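PDB 4IC6: protease Do-like 8, chloroplastic from Arabidopsis thaliana, which probably acts as a serine endopeptidase of the HtrA (Deg) family in the chloroplast, cleaving peptide bonds within other proteins. Local coordinates for residues A[125-129]-A[244-249]; A[152-158]-A[169-175]; A[178-182]-A[233-237]. The protein carries 1 engineered substitution. All coordinates share one frame; numbering follows the deposited sequence.

Contact 1. Residues A[125-129]-A[244-249]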
loop_
_atom_site.group_PDB
_atom_site.type_symbol
_atom_site.label_atom_id
_atom_site.label_comp_id
_atom_site.label_asym_id
_atom_site.label_seq_id
_atom_site.Cartn_x
_atom_site.Cartn_y
_atom_site.Cartn_z
ATOM N N LYS A 125 -20.945 -16.590 16.543
ATOM C CA LYS A 125 -20.699 -17.662 15.574
ATOM C C LYS A 125 -20.908 -17.235 14.116
ATOM O O LYS A 125 -20.874 -18.074 13.216
ATOM C CB LYS A 125 -21.546 -18.902 15.898
ATOM C CG LYS A 125 -21.260 -19.522 17.270
ATOM C CD LYS A 125 -19.790 -19.990 17.349
ATOM C CE LYS A 125 -19.539 -20.903 18.548
ATOM N NZ LYS A 125 -18.154 -21.492 18.516
ATOM N N ASP A 126 -21.100 -15.934 13.896
ATOM C CA ASP A 126 -21.329 -15.382 12.554
ATOM C C ASP A 126 -22.400 -16.162 11.804
ATOM O O ASP A 126 -22.169 -16.639 10.690
ATOM C CB ASP A 126 -20.036 -15.378 11.715
ATOM C CG ASP A 126 -20.135 -14.467 10.496
ATOM O OD1 ASP A 126 -21.239 -13.919 10.242
ATOM O OD2 ASP A 126 -19.116 -14.310 9.789
ATOM N N LEU A 127 -23.573 -16.297 12.419
ATOM C CA LEU A 127 -24.688 -16.973 11.774
ATOM C C LEU A 127 -25.960 -16.168 11.908
ATOM O O LEU A 127 -26.189 -15.515 12.929
ATOM C CB LEU A 127 -24.903 -18.365 12.368
ATOM C CG LEU A 127 -23.745 -19.323 12.096
ATOM C CD1 LEU A 127 -23.855 -20.550 13.000
ATOM C CD2 LEU A 127 -23.741 -19.706 10.617
ATOM N N ALA A 128 -26.778 -16.216 10.864
ATOM C CA ALA A 128 -28.078 -15.539 10.865
ATOM C C ALA A 128 -29.084 -16.467 10.226
ATOM O O ALA A 128 -28.730 -17.284 9.374
ATOM C CB ALA A 128 -28.006 -14.231 10.092
ATOM N N VAL A 129 -30.340 -16.348 10.645
ATOM C CA VAL A 129 -31.394 -17.159 10.075
ATOM C C VAL A 129 -32.509 -16.252 9.556
ATOM O O VAL A 129 -32.989 -15.384 10.279
ATOM C CB VAL A 129 -31.949 -18.150 11.123
ATOM C CG1 VAL A 129 -33.071 -19.007 10.520
ATOM C CG2 VAL A 129 -30.829 -19.038 11.641
ATOM N N ILE A 244 -26.537 -23.941 16.785
ATOM C CA ILE A 244 -26.962 -22.541 16.841
ATOM C C ILE A 244 -28.308 -22.274 16.157
ATOM O O ILE A 244 -29.149 -21.530 16.669
ATOM C CB ILE A 244 -25.889 -21.615 16.210
ATOM C CG1 ILE A 244 -24.551 -21.787 16.941
ATOM C CG2 ILE A 244 -26.352 -20.163 16.219
ATOM C CD1 ILE A 244 -24.605 -21.399 18.421
ATOM N N VAL A 245 -28.511 -22.882 14.996
ATOM C CA VAL A 245 -29.697 -22.588 14.206
ATOM C C VAL A 245 -31.017 -22.843 14.959
ATOM O O VAL A 245 -31.875 -21.955 15.016
ATOM C CB VAL A 245 -29.674 -23.302 12.834
ATOM C CG1 VAL A 245 -31.042 -23.213 12.157
ATOM C CG2 VAL A 245 -28.620 -22.671 11.939
ATOM N N PRO A 246 -31.185 -24.037 15.557
ATOM C CA PRO A 246 -32.458 -24.294 16.250
ATOM C C PRO A 246 -32.737 -23.310 17.382
ATOM O O PRO A 246 -33.911 -23.001 17.650
ATOM C CB PRO A 246 -32.277 -25.706 16.811
ATOM C CG PRO A 246 -31.221 -26.319 15.956
ATOM C CD PRO A 246 -30.296 -25.207 15.585
ATOM N N GLN A 247 -31.680 -22.839 18.044
ATOM C CA GLN A 247 -31.806 -21.815 19.088
ATOM C C GLN A 247 -32.279 -20.489 18.491
ATOM O O GLN A 247 -33.162 -19.829 19.040
ATOM C CB GLN A 247 -30.468 -21.612 19.825
ATOM C CG GLN A 247 -29.940 -22.853 20.541
ATOM C CD GLN A 247 -28.722 -22.564 21.406
ATOM O OE1 GLN A 247 -27.591 -22.919 21.055
ATOM N NE2 GLN A 247 -28.949 -21.920 22.547
ATOM N N LEU A 248 -31.699 -20.092 17.363
ATOM C CA LEU A 248 -32.143 -18.863 16.701
ATOM C C LEU A 248 -33.595 -18.991 16.244
ATOM O O LEU A 248 -34.370 -18.042 16.332
ATOM C CB LEU A 248 -31.216 -18.491 15.525
ATOM C CG LEU A 248 -29.765 -18.185 15.943
ATOM C CD1 LEU A 248 -28.871 -17.877 14.733
ATOM C CD2 LEU A 248 -29.726 -17.048 16.968
ATOM N N ILE A 249 -33.972 -20.169 15.760
ATOM C CA ILE A 249 -35.336 -20.349 15.301
ATOM C C ILE A 249 -36.288 -20.297 16.492
ATOM O O ILE A 249 -37.331 -19.670 16.423
ATOM C CB ILE A 249 -35.526 -21.672 14.531
ATOM C CG1 ILE A 249 -34.843 -21.577 13.162
ATOM C CG2 ILE A 249 -37.034 -21.990 14.390
ATOM C CD1 ILE A 249 -34.793 -22.879 12.416
#
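L127 presents one face of its peptide group to the helix: CD1 of L248 stands almost straight above its carbonyl O, 4.0 Å away. The carboxylate of D126 stands well clear of the helix, its OD1 bonded to the backbone N of H83 and its OD2 to the hydroxyl of S183. This is the chymotrypsin-like fold of the trypsin family, in which the helix that ends the protease part, 238-251, returns to pack on the N-terminal barrel, here on strand 127-131. The strand crosses at 45°, and its alternation gives L127 and V129 to the helix and sends A128 the other way. D126, predicted to belong to the charge relay system, shares a G1 beta bulge with L127 opposite D122.

Branched aliphatic residues suit this largely buried, apolar seam because they fill it without polar demands. L127 CD1 lies 3.9 Å from I244 CB. I244 keeps CG1 beside its backbone N (chi1 -58°), and the bend at chi2 brings CD1 to 4.0 Å from K125 CG, where the two chains meet at about a right angle. K125 gives only this methylene part, since its chain then leads away. Trimming I244 to an alanine here removes the CG1 and CD1 that meet K125 CG and the CG2 beside L127 CD1, and would probably open a gap between helix and strand.

Further along, V129 splits its two methyls between neighbouring helix residues: CG1 is 4.1 Å from I249 CG1, while CG2 reaches L248 CD1 at 3.8 Å.

Contact 2. Residues A[152-158]-A[169-175]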
loop_
_atom_site.group_PDB
_atom_site.type_symbol
_atom_site.label_atom_id
_atom_site.label_comp_id
_atom_site.label_asym_id
_atom_site.label_seq_id
_atom_site.Cartn_x
_atom_site.Cartn_y
_atom_site.Cartn_z
ATOM N N VAL A 152 -8.609 -34.254 7.787
ATOM C CA VAL A 152 -7.786 -33.405 6.930
ATOM C C VAL A 152 -7.404 -34.231 5.711
ATOM O O VAL A 152 -6.956 -35.374 5.833
ATOM C CB VAL A 152 -6.536 -32.901 7.672
ATOM C CG1 VAL A 152 -5.526 -32.309 6.679
ATOM C CG2 VAL A 152 -6.932 -31.885 8.732
ATOM N N GLY A 153 -7.641 -33.668 4.535
ATOM C CA GLY A 153 -7.347 -34.349 3.296
ATOM C C GLY A 153 -8.593 -34.683 2.507
ATOM O O GLY A 153 -8.518 -34.987 1.312
ATOM N N GLN A 154 -9.743 -34.649 3.171
ATOM C CA GLN A 154 -11.004 -34.941 2.488
ATOM C C GLN A 154 -11.311 -33.862 1.466
ATOM O O GLN A 154 -11.002 -32.693 1.684
ATOM C CB GLN A 154 -12.162 -34.956 3.483
ATOM C CG GLN A 154 -12.384 -36.258 4.162
ATOM C CD GLN A 154 -13.611 -36.214 5.048
ATOM O OE1 GLN A 154 -13.513 -36.363 6.267
ATOM N NE2 GLN A 154 -14.786 -36.008 4.431
ATOM N N GLN A 155 -11.968 -34.262 0.383
ATOM C CA GLN A 155 -12.371 -33.344 -0.675
ATOM C C GLN A 155 -13.513 -32.490 -0.142
ATOM O O GLN A 155 -14.391 -32.985 0.582
ATOM C CB GLN A 155 -12.883 -34.151 -1.875
ATOM C CG GLN A 155 -13.402 -33.305 -3.042
ATOM C CD GLN A 155 -14.111 -34.167 -4.077
ATOM O OE1 GLN A 155 -15.078 -34.858 -3.763
ATOM N NE2 GLN A 155 -13.620 -34.148 -5.309
ATOM N N CYS A 156 -13.497 -31.204 -0.461
ATOM C CA CYS A 156 -14.642 -30.342 -0.137
ATOM C C CYS A 156 -15.000 -29.401 -1.286
ATOM O O CYS A 156 -14.133 -29.007 -2.078
ATOM C CB CYS A 156 -14.407 -29.556 1.154
ATOM S SG CYS A 156 -12.869 -28.625 1.284
ATOM N N LEU A 157 -16.283 -29.048 -1.376
ATOM C CA LEU A 157 -16.745 -28.117 -2.401
ATOM C C LEU A 157 -17.434 -26.932 -1.751
ATOM O O LEU A 157 -18.315 -27.099 -0.909
ATOM C CB LEU A 157 -17.709 -28.769 -3.409
ATOM C CG LEU A 157 -17.966 -30.268 -3.571
ATOM C CD1 LEU A 157 -18.911 -30.472 -4.767
ATOM C CD2 LEU A 157 -16.704 -31.101 -3.743
ATOM N N ALA A 158 -17.029 -25.734 -2.145
ATOM C CA ALA A 158 -17.631 -24.515 -1.629
ATOM C C ALA A 158 -18.518 -23.931 -2.733
ATOM O O ALA A 158 -18.025 -23.615 -3.827
ATOM C CB ALA A 158 -16.530 -23.521 -1.228
ATOM N N LEU A 169 -18.453 -22.348 -7.905
ATOM C CA LEU A 169 -17.895 -23.494 -7.193
ATOM C C LEU A 169 -16.409 -23.300 -7.028
ATOM O O LEU A 169 -15.741 -22.824 -7.945
ATOM C CB LEU A 169 -18.110 -24.760 -8.011
ATOM C CG LEU A 169 -17.419 -26.029 -7.508
ATOM C CD1 LEU A 169 -18.024 -26.424 -6.179
ATOM C CD2 LEU A 169 -17.597 -27.141 -8.521
ATOM N N THR A 170 -15.895 -23.682 -5.867
ATOM C CA THR A 170 -14.461 -23.887 -5.707
ATOM C C THR A 170 -14.251 -25.231 -5.036
ATOM O O THR A 170 -15.146 -25.739 -4.365
ATOM C CB THR A 170 -13.771 -22.743 -4.911
ATOM O OG1 THR A 170 -14.239 -22.732 -3.555
ATOM C CG2 THR A 170 -14.050 -21.391 -5.562
ATOM N N VAL A 171 -13.077 -25.819 -5.219
ATOM C CA VAL A 171 -12.854 -27.167 -4.728
ATOM C C VAL A 171 -11.442 -27.280 -4.189
ATOM O O VAL A 171 -10.496 -26.833 -4.827
ATOM C CB VAL A 171 -13.014 -28.207 -5.865
ATOM C CG1 VAL A 171 -12.582 -29.595 -5.404
ATOM C CG2 VAL A 171 -14.459 -28.248 -6.379
ATOM N N GLY A 172 -11.311 -27.872 -3.010
ATOM C CA GLY A 172 -10.012 -28.214 -2.472
ATOM C C GLY A 172 -10.156 -29.323 -1.454
ATOM O O GLY A 172 -11.034 -30.190 -1.565
ATOM N N VAL A 173 -9.280 -29.316 -0.464
ATOM C CA VAL A 173 -9.361 -30.304 0.597
ATOM C C VAL A 173 -9.579 -29.645 1.937
ATOM O O VAL A 173 -9.329 -28.451 2.105
ATOM C CB VAL A 173 -8.065 -31.136 0.699
ATOM C CG1 VAL A 173 -7.832 -31.890 -0.604
ATOM C CG2 VAL A 173 -6.886 -30.211 1.018
ATOM N N ILE A 174 -10.007 -30.444 2.906
ATOM C CA ILE A 174 -9.938 -30.010 4.282
ATOM C C ILE A 174 -8.451 -29.877 4.643
ATOM O O ILE A 174 -7.688 -30.846 4.560
ATOM C CB ILE A 174 -10.615 -31.022 5.225
ATOM C CG1 ILE A 174 -12.086 -31.207 4.844
ATOM C CG2 ILE A 174 -10.490 -30.573 6.666
ATOM C CD1 ILE A 174 -12.876 -29.889 4.743
ATOM N N SER A 175 -8.064 -28.673 5.052
ATOM C CA SER A 175 -6.655 -28.300 5.231
ATOM C C SER A 175 -6.273 -28.293 6.700
ATOM O O SER A 175 -5.122 -28.522 7.049
ATOM C CB SER A 175 -6.414 -26.894 4.662
ATOM O OG SER A 175 -5.151 -26.379 5.075
#
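The beta hairpin of strands 155-160 and 168-176 belongs to the C-terminal barrel of the chymotrypsin-like fold, and V152 to A158 are laced to L169 to S175 by six backbone hydrogen bonds. C156 with G172 and A158 with T170 form hydrogen-bonded pairs; L157 with V171 is a non-hydrogen-bonded one. The C156 N to G172 O bond is 2.9 Å and nearly straight, at 171°. Where the strand gives way to loop, G153 N still reaches I174 O at 2.8 Å, on a lone pair. G153 sits at a phi of 114°, where a side chain would be jammed against the preceding carbonyl, so glycine suits the bend.

L157 and V171 share a face, and the end of L169 bends in so that its CD1 comes within 3.6 Å of L157 CB. The other face carries small groups: A158 CB lies 3.4 Å from T170 OG1, and that hydroxyl bonds to the carbonyl of A198. C156 lies on this face too. Its SG, placed between backbone N and carbonyl carbon (chi1 52°), comes 3.5 Å from V173 C. I174, with CG1 beside its backbone N and the chain bent at chi2, brings CD1 to 3.7 Å from that sulfur, an apolar contact.

The hairpin also serves the assembly: S175 OG bonds to L169 O of a second subunit, and V173 packs on V171 there.

Q154 O takes one hydrogen bond, from I174 N at 2.7 Å, nearly along the C=O axis, and V173 CA adds a weaker CA-H...O contact 3.1 Å from the same oxygen.

Contact 3. Residues A[178-182]-A[233-237]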
loop_
_atom_site.group_PDB
_atom_site.type_symbol
_atom_site.label_atom_id
_atom_site.label_comp_id
_atom_site.label_asym_id
_atom_site.label_seq_id
_atom_site.Cartn_x
_atom_site.Cartn_y
_atom_site.Cartn_z
ATOM N N ASN A 178 -10.375 -27.251 13.671
ATOM C CA ASN A 178 -10.361 -26.529 14.934
ATOM C C ASN A 178 -9.476 -25.277 14.897
ATOM O O ASN A 178 -8.718 -25.018 15.827
ATOM C CB ASN A 178 -9.944 -27.476 16.071
ATOM C CG ASN A 178 -10.909 -28.661 16.238
ATOM O OD1 ASN A 178 -12.131 -28.483 16.356
ATOM N ND2 ASN A 178 -10.361 -29.876 16.234
ATOM N N ARG A 179 -9.602 -24.490 13.828
ATOM C CA ARG A 179 -8.799 -23.280 13.639
ATOM C C ARG A 179 -9.636 -22.026 13.847
ATOM O O ARG A 179 -10.829 -22.012 13.527
ATOM C CB ARG A 179 -8.207 -23.275 12.213
ATOM C CG ARG A 179 -6.866 -24.018 12.079
ATOM C CD ARG A 179 -5.671 -23.033 12.258
ATOM N NE ARG A 179 -4.352 -23.637 12.024
ATOM C CZ ARG A 179 -4.012 -24.817 12.530
ATOM N NH1 ARG A 179 -4.895 -25.480 13.263
ATOM N NH2 ARG A 179 -2.804 -25.335 12.323
ATOM N N ASP A 180 -9.028 -20.963 14.366
ATOM C CA ASP A 180 -9.787 -19.724 14.570
ATOM C C ASP A 180 -10.182 -19.075 13.249
ATOM O O ASP A 180 -9.370 -18.979 12.326
ATOM C CB ASP A 180 -8.999 -18.720 15.407
ATOM C CG ASP A 180 -8.848 -19.160 16.845
ATOM O OD1 ASP A 180 -9.619 -20.051 17.265
ATOM O OD2 ASP A 180 -7.961 -18.619 17.541
ATOM N N ILE A 181 -11.420 -18.609 13.166
ATOM C CA ILE A 181 -11.900 -17.928 11.979
ATOM C C ILE A 181 -11.961 -16.454 12.288
ATOM O O ILE A 181 -12.749 -16.020 13.140
ATOM C CB ILE A 181 -13.331 -18.383 11.632
ATOM C CG1 ILE A 181 -13.385 -19.907 11.490
ATOM C CG2 ILE A 181 -13.839 -17.681 10.368
ATOM C CD1 ILE A 181 -14.743 -20.421 10.974
ATOM N N PHE A 182 -11.147 -15.659 11.599
ATOM C CA PHE A 182 -11.141 -14.222 11.856
ATOM C C PHE A 182 -12.196 -13.537 11.008
ATOM O O PHE A 182 -11.899 -12.828 10.040
ATOM C CB PHE A 182 -9.733 -13.662 11.657
ATOM C CG PHE A 182 -8.739 -14.267 12.600
ATOM C CD1 PHE A 182 -8.856 -14.061 13.966
ATOM C CD2 PHE A 182 -7.713 -15.071 12.131
ATOM C CE1 PHE A 182 -7.948 -14.641 14.854
ATOM C CE2 PHE A 182 -6.805 -15.654 13.008
ATOM C CZ PHE A 182 -6.920 -15.435 14.372
ATOM N N GLY A 233 -9.042 -20.911 3.200
ATOM C CA GLY A 233 -10.257 -20.246 3.619
ATOM C C GLY A 233 -10.851 -21.011 4.783
ATOM O O GLY A 233 -10.281 -22.004 5.213
ATOM N N PHE A 234 -12.006 -20.559 5.272
ATOM C CA PHE A 234 -12.606 -21.087 6.497
ATOM C C PHE A 234 -14.106 -21.260 6.391
ATOM O O PHE A 234 -14.755 -20.545 5.641
ATOM C CB PHE A 234 -12.285 -20.166 7.681
ATOM C CG PHE A 234 -10.817 -20.042 7.936
ATOM C CD1 PHE A 234 -10.166 -20.921 8.802
ATOM C CD2 PHE A 234 -10.077 -19.098 7.252
ATOM C CE1 PHE A 234 -8.778 -20.836 8.997
ATOM C CE2 PHE A 234 -8.694 -19.011 7.428
ATOM C CZ PHE A 234 -8.052 -19.885 8.304
ATOM N N ALA A 235 -14.628 -22.212 7.157
ATOM C CA ALA A 235 -16.083 -22.418 7.298
ATOM C C ALA A 235 -16.438 -22.752 8.742
ATOM O O ALA A 235 -15.688 -23.448 9.439
ATOM C CB ALA A 235 -16.578 -23.540 6.361
ATOM N N ILE A 236 -17.585 -22.257 9.191
ATOM C CA ILE A 236 -18.130 -22.658 10.476
ATOM C C ILE A 236 -18.576 -24.116 10.395
ATOM O O ILE A 236 -19.316 -24.497 9.488
ATOM C CB ILE A 236 -19.327 -21.766 10.812
ATOM C CG1 ILE A 236 -18.925 -20.300 10.629
ATOM C CG2 ILE A 236 -19.816 -22.014 12.236
ATOM C CD1 ILE A 236 -20.141 -19.321 10.527
ATOM N N PRO A 237 -18.135 -24.952 11.345
ATOM C CA PRO A 237 -18.462 -26.378 11.227
ATOM C C PRO A 237 -19.968 -26.645 11.381
ATOM O O PRO A 237 -20.627 -25.984 12.168
ATOM C CB PRO A 237 -17.673 -27.026 12.375
ATOM C CG PRO A 237 -17.459 -25.946 13.355
ATOM C CD PRO A 237 -17.378 -24.645 12.568
#
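I181 carries most of its strand's contact with strand 233-237, and its side chain can be traced outward against F234, A235 and I236. At CB it forks. With CG1 beside the backbone N and CG2 anti to that N (chi1 -55°), both branches rest on the CB of F234 from the same side, each at 4.0 Å. An extended second torsion (chi2 -173°) then carries CD1 past F234, the two side chains sliding by each other in opposite directions, until it rests over the face of the peptide that joins A235 to I236, 3.5 Å from A235 O. At the tip CD1 also meets I236 CG1 at 4.2 Å. A residue branched at CB and long enough to reach a second strand fits here.

The F234 ring has R179 CB at an edge, 4.1 Å from CE1, while D180 O approaches the same CE1 obliquely at 3.9 Å. R179 lends only its root to this packing; bent at chi2, it sends the guanidinium away to a salt bridge with D166 of a second subunit.

The strands cross at 103° with axes 7.7 Å apart; no backbone hydrogen bond joins them, and side chains pack on one another and on the opposite backbone. I236 also lies against D126, the predicted charge-relay aspartate, so this strand backs the active site of the chymotrypsin-like fold. Strand 179-182 pairs with 188-189 in a two-stranded sheet next to the C-terminal barrel. Strand 233-237, flanked in that barrel by 192-195 and 215-219, runs straight into helix 238-251, with P237 at the helix N-cap.

Overall arrangement
From the N terminus, the chain first passes 125-129 of the N-terminal barrel, the segment that waits longest for its partner. Contact 2 then opens and closes within a short hairpin of the C-terminal barrel. Only a corner separates its end from 178-182, where contact 3 opens, to be closed 51 residues later by the last strand of that barrel. The helix after this strand closes contact 1, so contacts 2 and 3 lie in series, both nested inside its loop. Contact 1 ties the helix after the second barrel to the first. Contacts 1 and 3 touch, I236 CD1 lying 3.6 Å from L127 CD2; contact 2 does not touch contact 1, their centres about 24 Å apart.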